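Local coordinates for protein 4-hydroxy-tetrahydrodipicolinate synthase (Methanocaldococcus jannaschii DSM 2661, PDB 2YXG) that probably catalyses the condensation of pyruvate with aspartate semialdehyde to 4-hydroxy-tetrahydrodipicolinate through a Schiff base, a step of lysine biosynthesis, as a homotetrameric TIM-barrel enzyme, at residues A[98-103]-A[130-135]; A[113-118]-A[148-153]; A[72-77]-A[94-99]. All blocks are in the same frame, centred on the assembly; numbering follows the deposited sequence.

Contact 1 of 3, residues A[98-103]-A[130-135]; sequences AVLSIT and VLYNVP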
ATOM      1  N   ALA A  98     -28.575  -8.595 -18.556  1.00 21.88           N
ATOM      2  CA  ALA A  98     -27.947  -8.506 -17.235  1.00 21.76           C
ATOM      3  C   ALA A  98     -27.345  -7.121 -17.075  1.00 22.03           C
ATOM      4  O   ALA A  98     -27.220  -6.354 -18.046  1.00 23.05           O
ATOM      5  CB  ALA A  98     -26.848  -9.634 -17.036  1.00 20.72           C
ATOM      6  N   VAL A  99     -27.040  -6.762 -15.839  1.00 22.70           N
ATOM      7  CA  VAL A  99     -26.441  -5.472 -15.586  1.00 21.76           C
ATOM      8  C   VAL A  99     -25.089  -5.715 -14.912  1.00 21.45           C
ATOM      9  O   VAL A  99     -24.968  -6.599 -14.077  1.00 19.74           O
ATOM     10  CB  VAL A  99     -27.467  -4.552 -14.849  1.00 22.77           C
ATOM     11  CG1 VAL A  99     -26.932  -3.868 -13.653  1.00 22.75           C
ATOM     12  CG2 VAL A  99     -28.038  -3.559 -15.822  1.00 22.92           C
ATOM     13  N   LEU A 100     -24.065  -4.982 -15.369  1.00 20.98           N
ATOM     14  CA  LEU A 100     -22.838  -4.871 -14.599  1.00 20.81           C
ATOM     15  C   LEU A 100     -22.883  -3.565 -13.796  1.00 20.87           C
ATOM     16  O   LEU A 100     -23.124  -2.473 -14.356  1.00 21.59           O
ATOM     17  CB  LEU A 100     -21.609  -4.877 -15.509  1.00 21.24           C
ATOM     18  CG  LEU A 100     -20.305  -4.843 -14.678  1.00 23.63           C
ATOM     19  CD1 LEU A 100     -19.635  -6.222 -14.598  1.00 18.22           C
ATOM     20  CD2 LEU A 100     -19.389  -3.744 -15.158  1.00 23.05           C
ATOM     21  N   SER A 101     -22.598  -3.678 -12.504  1.00 20.09           N
ATOM     22  CA  SER A 101     -22.768  -2.569 -11.594  1.00 19.84           C
ATOM     23  C   SER A 101     -21.506  -2.398 -10.657  1.00 19.59           C
ATOM     24  O   SER A 101     -21.264  -3.189  -9.740  1.00 19.97           O
ATOM     25  CB  SER A 101     -24.058  -2.800 -10.798  1.00 18.12           C
ATOM     26  OG  SER A 101     -24.339  -1.687  -9.976  1.00 17.93           O
ATOM     27  N   ILE A 102     -20.700  -1.388 -10.917  1.00 19.11           N
ATOM     28  CA  ILE A 102     -19.437  -1.184 -10.193  1.00 18.39           C
ATOM     29  C   ILE A 102     -19.708  -0.590  -8.808  1.00 19.95           C
ATOM     30  O   ILE A 102     -20.665   0.204  -8.614  1.00 19.60           O
ATOM     31  CB  ILE A 102     -18.485  -0.249 -11.033  1.00 18.92           C
ATOM     32  CG1 ILE A 102     -17.030  -0.240 -10.490  1.00 19.44           C
ATOM     33  CG2 ILE A 102     -19.096   1.171 -11.172  1.00 15.98           C
ATOM     34  CD1 ILE A 102     -15.969   0.345 -11.480  1.00 18.78           C
ATOM     35  N   THR A 103     -18.884  -0.980  -7.823  1.00 19.77           N
ATOM     36  CA  THR A 103     -18.934  -0.302  -6.552  1.00 19.40           C
ATOM     37  C   THR A 103     -18.680   1.203  -6.857  1.00 19.76           C
ATOM     38  O   THR A 103     -17.755   1.529  -7.619  1.00 19.64           O
ATOM     39  CB  THR A 103     -17.848  -0.801  -5.580  1.00 20.15           C
ATOM     40  OG1 THR A 103     -16.563  -0.380  -6.076  1.00 20.32           O
ATOM     41  CG2 THR A 103     -17.855  -2.385  -5.438  1.00 18.48           C
ATOM     42  N   VAL A 130     -24.362  -8.408 -12.141  1.00 22.62           N
ATOM     43  CA  VAL A 130     -22.947  -8.651 -11.869  1.00 20.71           C
ATOM     44  C   VAL A 130     -22.341  -7.462 -11.087  1.00 19.18           C
ATOM     45  O   VAL A 130     -22.247  -6.322 -11.586  1.00 18.56           O
ATOM     46  CB  VAL A 130     -22.193  -8.922 -13.200  1.00 20.97           C
ATOM     47  CG1 VAL A 130     -20.728  -9.364 -12.951  1.00 21.39           C
ATOM     48  CG2 VAL A 130     -22.922 -10.002 -14.011  1.00 21.44           C
ATOM     49  N   LEU A 131     -21.932  -7.740  -9.869  1.00 17.85           N
ATOM     50  CA  LEU A 131     -21.230  -6.769  -9.049  1.00 19.72           C
ATOM     51  C   LEU A 131     -19.788  -6.630  -9.547  1.00 20.49           C
ATOM     52  O   LEU A 131     -19.159  -7.630  -9.823  1.00 22.91           O
ATOM     53  CB  LEU A 131     -21.224  -7.213  -7.591  1.00 19.76           C
ATOM     54  CG  LEU A 131     -22.607  -7.384  -6.889  1.00 17.63           C
ATOM     55  CD1 LEU A 131     -22.441  -7.841  -5.450  1.00 16.81           C
ATOM     56  CD2 LEU A 131     -23.386  -6.106  -6.909  1.00 18.14           C
ATOM     57  N   TYR A 132     -19.281  -5.416  -9.724  1.00 19.19           N
ATOM     58  CA  TYR A 132     -17.887  -5.260 -10.185  1.00 18.21           C
ATOM     59  C   TYR A 132     -17.057  -4.582  -9.086  1.00 17.85           C
ATOM     60  O   TYR A 132     -17.362  -3.469  -8.667  1.00 17.45           O
ATOM     61  CB  TYR A 132     -17.865  -4.462 -11.473  1.00 18.32           C
ATOM     62  CG  TYR A 132     -16.494  -4.136 -12.041  1.00 19.82           C
ATOM     63  CD1 TYR A 132     -15.357  -4.905 -11.723  1.00 19.27           C
ATOM     64  CD2 TYR A 132     -16.343  -3.087 -12.946  1.00 19.25           C
ATOM     65  CE1 TYR A 132     -14.114  -4.599 -12.239  1.00 19.26           C
ATOM     66  CE2 TYR A 132     -15.104  -2.790 -13.499  1.00 18.44           C
ATOM     67  CZ  TYR A 132     -13.998  -3.547 -13.143  1.00 21.06           C
ATOM     68  OH  TYR A 132     -12.763  -3.272 -13.698  1.00 21.52           O
ATOM     69  N   ASN A 133     -16.054  -5.293  -8.589  1.00 17.44           N
ATOM     70  CA  ASN A 133     -15.179  -4.787  -7.563  1.00 18.56           C
ATOM     71  C   ASN A 133     -13.782  -4.569  -8.164  1.00 17.98           C
ATOM     72  O   ASN A 133     -13.196  -5.480  -8.750  1.00 17.27           O
ATOM     73  CB  ASN A 133     -15.107  -5.794  -6.370  1.00 19.61           C
ATOM     74  CG  ASN A 133     -14.204  -5.310  -5.221  1.00 18.78           C
ATOM     75  OD1 ASN A 133     -14.352  -4.170  -4.718  1.00 18.13           O
ATOM     76  ND2 ASN A 133     -13.305  -6.187  -4.773  1.00 17.11           N
ATOM     77  N   VAL A 134     -13.246  -3.362  -8.026  1.00 18.18           N
ATOM     78  CA  VAL A 134     -11.875  -3.077  -8.570  1.00 18.10           C
ATOM     79  C   VAL A 134     -11.251  -2.007  -7.722  1.00 17.86           C
ATOM     80  O   VAL A 134     -11.173  -0.848  -8.113  1.00 18.58           O
ATOM     81  CB  VAL A 134     -11.900  -2.725 -10.123  1.00 17.91           C
ATOM     82  CG1 VAL A 134     -12.843  -1.517 -10.404  1.00 17.61           C
ATOM     83  CG2 VAL A 134     -10.491  -2.524 -10.723  1.00 16.73           C
ATOM     84  N   PRO A 135     -10.836  -2.376  -6.526  1.00 18.83           N
ATOM     85  CA  PRO A 135     -10.342  -1.394  -5.563  1.00 19.27           C
ATOM     86  C   PRO A 135      -9.223  -0.472  -6.092  1.00 20.57           C
ATOM     87  O   PRO A 135      -9.073   0.642  -5.583  1.00 19.90           O
ATOM     88  CB  PRO A 135      -9.791  -2.242  -4.411  1.00 19.25           C
ATOM     89  CG  PRO A 135     -10.095  -3.644  -4.730  1.00 19.59           C
ATOM     90  CD  PRO A 135     -10.769  -3.763  -6.038  1.00 19.08           C
TER
HETATM   91  O   HOH W   1     -14.156  -1.730  -6.200  1.00 13.56           O

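Contact 2 of 3, residues A[113-118]-A[148-153]; sequences GLRKHF and KLLAEE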
ATOM      1  N   GLY A 113     -23.039   1.130   3.259  1.00 20.25           N
ATOM      2  CA  GLY A 113     -23.374   2.042   2.138  1.00 19.04           C
ATOM      3  C   GLY A 113     -23.393   1.300   0.815  1.00 18.34           C
ATOM      4  O   GLY A 113     -24.316   1.438   0.023  1.00 16.67           O
ATOM      5  N   LEU A 114     -22.384   0.474   0.603  1.00 18.22           N
ATOM      6  CA  LEU A 114     -22.386  -0.452  -0.551  1.00 19.28           C
ATOM      7  C   LEU A 114     -23.568  -1.390  -0.588  1.00 18.94           C
ATOM      8  O   LEU A 114     -24.152  -1.569  -1.640  1.00 19.14           O
ATOM      9  CB  LEU A 114     -21.081  -1.274  -0.622  1.00 18.40           C
ATOM     10  CG  LEU A 114     -19.767  -0.509  -0.885  1.00 19.62           C
ATOM     11  CD1 LEU A 114     -18.542  -1.433  -0.728  1.00 18.45           C
ATOM     12  CD2 LEU A 114     -19.780   0.118  -2.302  1.00 19.30           C
ATOM     13  N   ARG A 115     -23.890  -2.031   0.543  1.00 20.55           N
ATOM     14  CA  ARG A 115     -25.031  -2.954   0.584  1.00 20.96           C
ATOM     15  C   ARG A 115     -26.306  -2.221   0.179  1.00 20.97           C
ATOM     16  O   ARG A 115     -27.075  -2.680  -0.646  1.00 21.78           O
ATOM     17  CB  ARG A 115     -25.157  -3.599   1.966  1.00 21.14           C
ATOM     18  CG  ARG A 115     -26.114  -4.836   2.102  1.00 21.11           C
ATOM     19  CD  ARG A 115     -26.431  -5.170   3.615  1.00 24.10           C
ATOM     20  NE  ARG A 115     -27.142  -4.053   4.273  1.00 31.65           N
ATOM     21  CZ  ARG A 115     -28.392  -3.693   3.963  1.00 34.13           C
ATOM     22  NH1 ARG A 115     -29.083  -4.394   3.058  1.00 32.19           N
ATOM     23  NH2 ARG A 115     -28.961  -2.650   4.553  1.00 33.29           N
ATOM     24  N   LYS A 116     -26.518  -1.054   0.753  1.00 22.64           N
ATOM     25  CA  LYS A 116     -27.741  -0.294   0.532  1.00 23.44           C
ATOM     26  C   LYS A 116     -27.793   0.164  -0.916  1.00 22.23           C
ATOM     27  O   LYS A 116     -28.815   0.001  -1.589  1.00 22.61           O
ATOM     28  CB  LYS A 116     -27.745   0.931   1.424  1.00 23.98           C
ATOM     29  CG  LYS A 116     -28.253   0.747   2.855  1.00 28.60           C
ATOM     30  CD  LYS A 116     -28.287   2.143   3.563  1.00 26.71           C
ATOM     31  CE  LYS A 116     -29.221   2.146   4.737  1.00 34.92           C
ATOM     32  NZ  LYS A 116     -28.526   1.689   5.987  1.00 39.03           N
ATOM     33  N   HIS A 117     -26.683   0.744  -1.394  1.00 21.20           N
ATOM     34  CA  HIS A 117     -26.513   1.031  -2.824  1.00 19.58           C
ATOM     35  C   HIS A 117     -26.901  -0.138  -3.727  1.00 19.18           C
ATOM     36  O   HIS A 117     -27.793   0.025  -4.566  1.00 17.76           O
ATOM     37  CB  HIS A 117     -25.095   1.518  -3.141  1.00 19.44           C
ATOM     38  CG  HIS A 117     -24.873   1.842  -4.591  1.00 18.15           C
ATOM     39  ND1 HIS A 117     -24.357   0.928  -5.488  1.00 17.85           N
ATOM     40  CD2 HIS A 117     -25.066   2.988  -5.287  1.00 12.19           C
ATOM     41  CE1 HIS A 117     -24.231   1.507  -6.675  1.00 15.89           C
ATOM     42  NE2 HIS A 117     -24.667   2.752  -6.582  1.00 15.70           N
ATOM     43  N   PHE A 118     -26.290  -1.313  -3.542  1.00 18.22           N
ATOM     44  CA  PHE A 118     -26.602  -2.453  -4.471  1.00 19.90           C
ATOM     45  C   PHE A 118     -28.013  -3.008  -4.214  1.00 20.60           C
ATOM     46  O   PHE A 118     -28.622  -3.577  -5.080  1.00 20.10           O
ATOM     47  CB  PHE A 118     -25.554  -3.606  -4.405  1.00 18.34           C
ATOM     48  CG  PHE A 118     -24.217  -3.248  -5.004  1.00 20.30           C
ATOM     49  CD1 PHE A 118     -24.112  -2.846  -6.352  1.00 22.08           C
ATOM     50  CD2 PHE A 118     -23.070  -3.266  -4.243  1.00 20.71           C
ATOM     51  CE1 PHE A 118     -22.884  -2.499  -6.910  1.00 21.33           C
ATOM     52  CE2 PHE A 118     -21.808  -2.945  -4.824  1.00 21.99           C
ATOM     53  CZ  PHE A 118     -21.732  -2.568  -6.136  1.00 20.31           C
ATOM     54  N   LYS A 148     -22.168 -11.607   0.493  1.00 22.79           N
ATOM     55  CA  LYS A 148     -22.983 -12.707   1.023  1.00 23.94           C
ATOM     56  C   LYS A 148     -24.367 -12.226   1.504  1.00 24.15           C
ATOM     57  O   LYS A 148     -25.380 -12.836   1.149  1.00 24.18           O
ATOM     58  CB  LYS A 148     -22.213 -13.477   2.096  1.00 24.06           C
ATOM     59  CG  LYS A 148     -23.003 -14.637   2.819  1.00 24.99           C
ATOM     60  CD  LYS A 148     -22.078 -15.215   3.888  1.00 25.92           C
ATOM     61  CE  LYS A 148     -22.531 -16.614   4.352  1.00 31.05           C
ATOM     62  NZ  LYS A 148     -23.651 -16.497   5.313  1.00 33.81           N
ATOM     63  N   LEU A 149     -24.410 -11.107   2.254  1.00 24.76           N
ATOM     64  CA  LEU A 149     -25.693 -10.431   2.631  1.00 24.71           C
ATOM     65  C   LEU A 149     -26.521 -10.060   1.417  1.00 24.19           C
ATOM     66  O   LEU A 149     -27.705 -10.391   1.350  1.00 24.13           O
ATOM     67  CB  LEU A 149     -25.465  -9.183   3.508  1.00 25.41           C
ATOM     68  CG  LEU A 149     -24.759  -9.472   4.850  1.00 27.57           C
ATOM     69  CD1 LEU A 149     -24.297  -8.186   5.554  1.00 25.18           C
ATOM     70  CD2 LEU A 149     -25.589 -10.383   5.802  1.00 29.21           C
ATOM     71  N   LEU A 150     -25.894  -9.405   0.442  1.00 23.37           N
ATOM     72  CA  LEU A 150     -26.580  -9.100  -0.843  1.00 23.80           C
ATOM     73  C   LEU A 150     -27.276 -10.294  -1.499  1.00 24.58           C
ATOM     74  O   LEU A 150     -28.478 -10.242  -1.828  1.00 23.38           O
ATOM     75  CB  LEU A 150     -25.621  -8.460  -1.845  1.00 22.21           C
ATOM     76  CG  LEU A 150     -25.336  -7.003  -1.441  1.00 23.64           C
ATOM     77  CD1 LEU A 150     -24.101  -6.378  -2.197  1.00 18.38           C
ATOM     78  CD2 LEU A 150     -26.590  -6.209  -1.626  1.00 20.94           C
ATOM     79  N   ALA A 151     -26.498 -11.359  -1.690  1.00 25.51           N
ATOM     80  CA  ALA A 151     -26.980 -12.555  -2.352  1.00 28.38           C
ATOM     81  C   ALA A 151     -28.039 -13.237  -1.489  1.00 29.65           C
ATOM     82  O   ALA A 151     -29.039 -13.721  -2.020  1.00 30.94           O
ATOM     83  CB  ALA A 151     -25.830 -13.517  -2.637  1.00 28.17           C
ATOM     84  N   GLU A 152     -27.836 -13.280  -0.172  1.00 30.79           N
ATOM     85  CA  GLU A 152     -28.870 -13.822   0.724  1.00 31.92           C
ATOM     86  C   GLU A 152     -30.190 -13.078   0.626  1.00 32.09           C
ATOM     87  O   GLU A 152     -31.239 -13.714   0.737  1.00 31.55           O
ATOM     88  CB  GLU A 152     -28.401 -13.939   2.185  1.00 32.13           C
ATOM     89  CG  GLU A 152     -27.342 -15.061   2.377  1.00 32.98           C
ATOM     90  CD  GLU A 152     -26.651 -15.077   3.759  1.00 34.86           C
ATOM     91  OE1 GLU A 152     -26.611 -14.024   4.481  1.00 31.83           O
ATOM     92  OE2 GLU A 152     -26.123 -16.194   4.108  1.00 40.33           O
ATOM     93  N   GLU A 153     -30.154 -11.756   0.385  1.00 31.61           N
ATOM     94  CA  GLU A 153     -31.401 -11.005   0.257  1.00 31.52           C
ATOM     95  C   GLU A 153     -32.022 -10.942  -1.132  1.00 30.76           C
ATOM     96  O   GLU A 153     -33.254 -10.918  -1.296  1.00 31.53           O
ATOM     97  CB  GLU A 153     -31.261  -9.574   0.775  1.00 32.35           C
ATOM     98  CG  GLU A 153     -32.584  -8.831   0.621  1.00 34.53           C
ATOM     99  CD  GLU A 153     -32.784  -7.649   1.566  1.00 42.72           C
ATOM    100  OE1 GLU A 153     -31.825  -7.154   2.219  1.00 42.32           O
ATOM    101  OE2 GLU A 153     -33.950  -7.190   1.624  1.00 47.52           O
TER
HETATM  102  O   HOH W   2     -28.846  -7.297   1.843  1.00 25.51           O

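Contact 3 of 3, residues A[72-77]-A[94-99]; sequences VIAGAG and VGADAV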
ATOM      1  N   VAL A  72     -26.101 -10.075 -23.280  1.00 24.96           N
ATOM      2  CA  VAL A  72     -25.733  -8.664 -23.275  1.00 23.60           C
ATOM      3  C   VAL A  72     -25.773  -8.152 -21.850  1.00 22.98           C
ATOM      4  O   VAL A  72     -26.805  -8.168 -21.199  1.00 23.74           O
ATOM      5  CB  VAL A  72     -26.621  -7.776 -24.229  1.00 22.86           C
ATOM      6  CG1 VAL A  72     -26.260  -6.311 -24.075  1.00 20.03           C
ATOM      7  CG2 VAL A  72     -26.477  -8.255 -25.676  1.00 23.56           C
ATOM      8  N   ILE A  73     -24.626  -7.725 -21.366  1.00 22.20           N
ATOM      9  CA  ILE A  73     -24.523  -7.217 -20.029  1.00 22.51           C
ATOM     10  C   ILE A  73     -24.263  -5.738 -20.185  1.00 23.26           C
ATOM     11  O   ILE A  73     -23.270  -5.320 -20.836  1.00 24.25           O
ATOM     12  CB  ILE A  73     -23.357  -7.859 -19.288  1.00 22.99           C
ATOM     13  CG1 ILE A  73     -23.457  -9.386 -19.397  1.00 22.96           C
ATOM     14  CG2 ILE A  73     -23.224  -7.314 -17.805  1.00 20.26           C
ATOM     15  CD1 ILE A  73     -22.278 -10.095 -18.803  1.00 21.06           C
ATOM     16  N   ALA A  74     -25.138  -4.940 -19.594  1.00 22.93           N
ATOM     17  CA  ALA A  74     -25.064  -3.478 -19.762  1.00 22.08           C
ATOM     18  C   ALA A  74     -24.407  -2.850 -18.544  1.00 21.64           C
ATOM     19  O   ALA A  74     -24.815  -3.103 -17.400  1.00 21.76           O
ATOM     20  CB  ALA A  74     -26.451  -2.918 -19.981  1.00 21.77           C
ATOM     21  N   GLY A  75     -23.361  -2.059 -18.766  1.00 21.29           N
ATOM     22  CA  GLY A  75     -22.752  -1.341 -17.647  1.00 21.14           C
ATOM     23  C   GLY A  75     -23.802  -0.304 -17.225  1.00 20.83           C
ATOM     24  O   GLY A  75     -24.413   0.345 -18.075  1.00 21.58           O
ATOM     25  N   ALA A  76     -24.050  -0.209 -15.931  1.00 21.03           N
ATOM     26  CA  ALA A  76     -25.102   0.686 -15.371  1.00 21.36           C
ATOM     27  C   ALA A  76     -24.742   1.115 -13.953  1.00 21.44           C
ATOM     28  O   ALA A  76     -25.592   1.457 -13.165  1.00 22.53           O
ATOM     29  CB  ALA A  76     -26.506  -0.000 -15.401  1.00 20.55           C
ATOM     30  N   GLY A  77     -23.458   1.096 -13.637  1.00 22.33           N
ATOM     31  CA  GLY A  77     -22.999   1.516 -12.337  1.00 22.76           C
ATOM     32  C   GLY A  77     -22.760   3.022 -12.304  1.00 23.12           C
ATOM     33  O   GLY A  77     -22.580   3.677 -13.340  1.00 22.97           O
ATOM     34  N   VAL A  94     -34.527  -1.610 -22.170  1.00 26.20           N
ATOM     35  CA  VAL A  94     -34.026  -1.667 -23.528  1.00 25.49           C
ATOM     36  C   VAL A  94     -33.758  -3.098 -24.027  1.00 25.21           C
ATOM     37  O   VAL A  94     -33.564  -3.288 -25.211  1.00 24.36           O
ATOM     38  CB  VAL A  94     -32.796  -0.729 -23.756  1.00 25.84           C
ATOM     39  CG1 VAL A  94     -31.497  -1.321 -23.146  1.00 26.14           C
ATOM     40  CG2 VAL A  94     -32.588  -0.461 -25.205  1.00 25.22           C
ATOM     41  N   GLY A  95     -33.746  -4.109 -23.156  1.00 24.83           N
ATOM     42  CA  GLY A  95     -33.541  -5.494 -23.673  1.00 24.01           C
ATOM     43  C   GLY A  95     -32.238  -6.199 -23.352  1.00 23.89           C
ATOM     44  O   GLY A  95     -31.993  -7.292 -23.876  1.00 23.72           O
ATOM     45  N   ALA A  96     -31.409  -5.613 -22.468  1.00 23.17           N
ATOM     46  CA  ALA A  96     -30.185  -6.315 -21.994  1.00 23.07           C
ATOM     47  C   ALA A  96     -30.572  -7.527 -21.188  1.00 23.45           C
ATOM     48  O   ALA A  96     -31.707  -7.622 -20.692  1.00 22.88           O
ATOM     49  CB  ALA A  96     -29.270  -5.409 -21.183  1.00 22.07           C
ATOM     50  N   ASP A  97     -29.636  -8.465 -21.100  1.00 22.81           N
ATOM     51  CA  ASP A  97     -29.839  -9.670 -20.345  1.00 24.14           C
ATOM     52  C   ASP A  97     -29.432  -9.554 -18.878  1.00 23.18           C
ATOM     53  O   ASP A  97     -29.919 -10.295 -18.057  1.00 24.55           O
ATOM     54  CB  ASP A  97     -29.065 -10.808 -21.025  1.00 24.81           C
ATOM     55  CG  ASP A  97     -29.545 -11.034 -22.417  1.00 28.76           C
ATOM     56  OD1 ASP A  97     -30.699 -11.546 -22.519  1.00 33.15           O
ATOM     57  OD2 ASP A  97     -28.841 -10.652 -23.405  1.00 30.33           O
ATOM     58  N   ALA A  98     -28.575  -8.595 -18.556  1.00 21.88           N
ATOM     59  CA  ALA A  98     -27.947  -8.506 -17.235  1.00 21.76           C
ATOM     60  C   ALA A  98     -27.345  -7.121 -17.075  1.00 22.03           C
ATOM     61  O   ALA A  98     -27.220  -6.354 -18.046  1.00 23.05           O
ATOM     62  CB  ALA A  98     -26.848  -9.634 -17.036  1.00 20.72           C
ATOM     63  N   VAL A  99     -27.040  -6.762 -15.839  1.00 22.70           N
ATOM     64  CA  VAL A  99     -26.441  -5.472 -15.586  1.00 21.76           C
ATOM     65  C   VAL A  99     -25.089  -5.715 -14.912  1.00 21.45           C
ATOM     66  O   VAL A  99     -24.968  -6.599 -14.077  1.00 19.74           O
ATOM     67  CB  VAL A  99     -27.467  -4.552 -14.849  1.00 22.77           C
ATOM     68  CG1 VAL A  99     -26.932  -3.868 -13.653  1.00 22.75           C
ATOM     69  CG2 VAL A  99     -28.038  -3.559 -15.822  1.00 22.92           C
TER

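Contact 1 of 3, residues A[98-103]-A[130-135]
L100, I102, V130 and Y132 meet on one face of two neighbouring parallel strands of the TIM barrel, 98-102 and 129-133, which helix 111-124 connects in a beta-alpha-beta unit. The backbone supplies a regular parallel ladder. V130 N donates to V99 O and S101 N to V130 O; Y132 N then donates to S101 O, and T103 N to Y132 O at 3.0 Å. The CA-H groups of L100 and I102 make additional contacts with V130 O and Y132 O.

The apolar contacts centre on Y132, predicted to be the catalytic proton donor/acceptor. Its CG lies anti to the backbone N (chi1 176°), and its side chain runs alongside that of I102, pointing the same way, with CD1 of I102 3.8 Å from CD2 of Y132. L100 reaches the same ring atom obliquely through CD2, while its other branch, CD1, packs 3.7 Å from CG1 of V130. The side chain of L100 also lies near I201, a predicted pyruvate-binding residue. Two neighbours thus limit the room for the ring to shift on this flank; K161, the predicted Schiff-base lysine, adds a cation-pi contact. I102 also touches V134 through CD1 and packs on Y106 of a second subunit.

Polar groups close the C-terminal end. N133 ND2 bonds to E162 and N141, and N133 OD1 accepts from L142 N. A water joins the two segments here, donating to N133 OD1, accepting from V134 N at 2.6 Å, and hydrogen-bonding T103 OG1 at 2.8 Å.

Contact 2 of 3, residues A[113-118]-A[148-153]
R115 and F118 of helix 111-124 face L149, L150 and E153 of helix 144-153, two helices of the outer layer of the TIM barrel. The axes of the two segments approach to 10.2 Å at 29°, and side chains fill the interface.

R115 comes first, and it works at two levels. Its aliphatic part crosses L149 and L150: CG of R115 lies 4.0 Å from CD2 of L150, and CD of R115 lies 4.1 Å from CB of L149. The chain leaves the helix with CG anti to the backbone N and then bends at chi3 (63°). The guanidinium and the carboxylate of E153 have planes only 9° apart, yet NH1 of R115 is 4.0 Å from OE1 of E153, a long salt bridge. A water fills in between, accepting from NH1 of R115 and donating to OE1 of E153, with a weaker bond to L149 O. The stronger ionic partner of R115 is E112, one helical turn back, which pairs with NH2; the guanidinium is therefore likely to be held mainly by its own helix.

One turn further on, F118 brings the contact into the buried layer. CB of F118 lies 3.8 Å from CD1 of L150, and its ring leads away toward the strands. L150 and F118 both also pack on L131 of strand 129-133, so the helix pair shares a footing on the barrel wall. Both branches of L150 touch CB of F118; CD1 of L150 also meets the ring at CD2 of F118, while CD2 of L150 lies 3.7 Å from O of R115.

Contact 3 of 3, residues A[72-77]-A[94-99]
The beta-alpha-beta unit made of strand 71-75, helix 81-94 and strand 98-102 is closed here, where the chain leaves the helix and pairs with the first strand. G95 follows the helix in a Schellman motif; its positive phi (110°) would jam a CB against the carbonyl O of V94, which calls for glycine.

D97 and V72 then grip each other reciprocally. OD2 of D97 accepts V72 N at 2.8 Å through its anti lone pair, while D97 N donates to V72 O in the carbonyl plane, also at 2.8 Å. The carboxylate is placed by CG lying anti to its own carbonyl carbon (chi1 -61°), which turns it back beside the backbone N and to N of V72, near the start of strand 71-75. V72 O takes a second, weak bond from A98 N. An alanine in place of D97 would probably leave V72 N without this acceptor and let the entry to strand 98-102 shift against strand 71-75.

Further along, A74 N donates to A98 O at 3.0 Å, nearly straight at 172°, and the CA-H groups of I73 and V99 approach A98 O and A74 O. On the face toward helices 52-66 and 81-94 the side chains are small: CB of A74 lies 3.9 Å from CB of A96, and CB of A76 lies 3.9 Å from CG2 of V99. A74 and V99 both rest on A91 of helix 81-94. On the opposite face of the sheet, I73 CG1 and A98 CB approach to 4.1 Å and both residues touch F2. This is the pairing of a beta-alpha-beta unit, the element that repeats round the TIM barrel.

Contacts 1 and 3 are consecutive steps round one parallel sheet: strand 98-102 lies between 71-75 and 129-133, and the two contacts share A98 and V99. Their centres are about 11 Å apart, and L100 probably hydrogen-bonds through its backbone to A74 and A76. Contact 2 lies in the outer helical layer, its centre about 12 Å from that of contact 1 and about 19 Å from that of contact 3. Along the chain contact 3 closes before contact 2 opens, whereas contacts 1 and 2 interleave, since helix 111-124 joins the strands of contact 1. F118 links those two layers by packing on S101, T103 and L131, behind the wall that presents Y132 to the predicted active site.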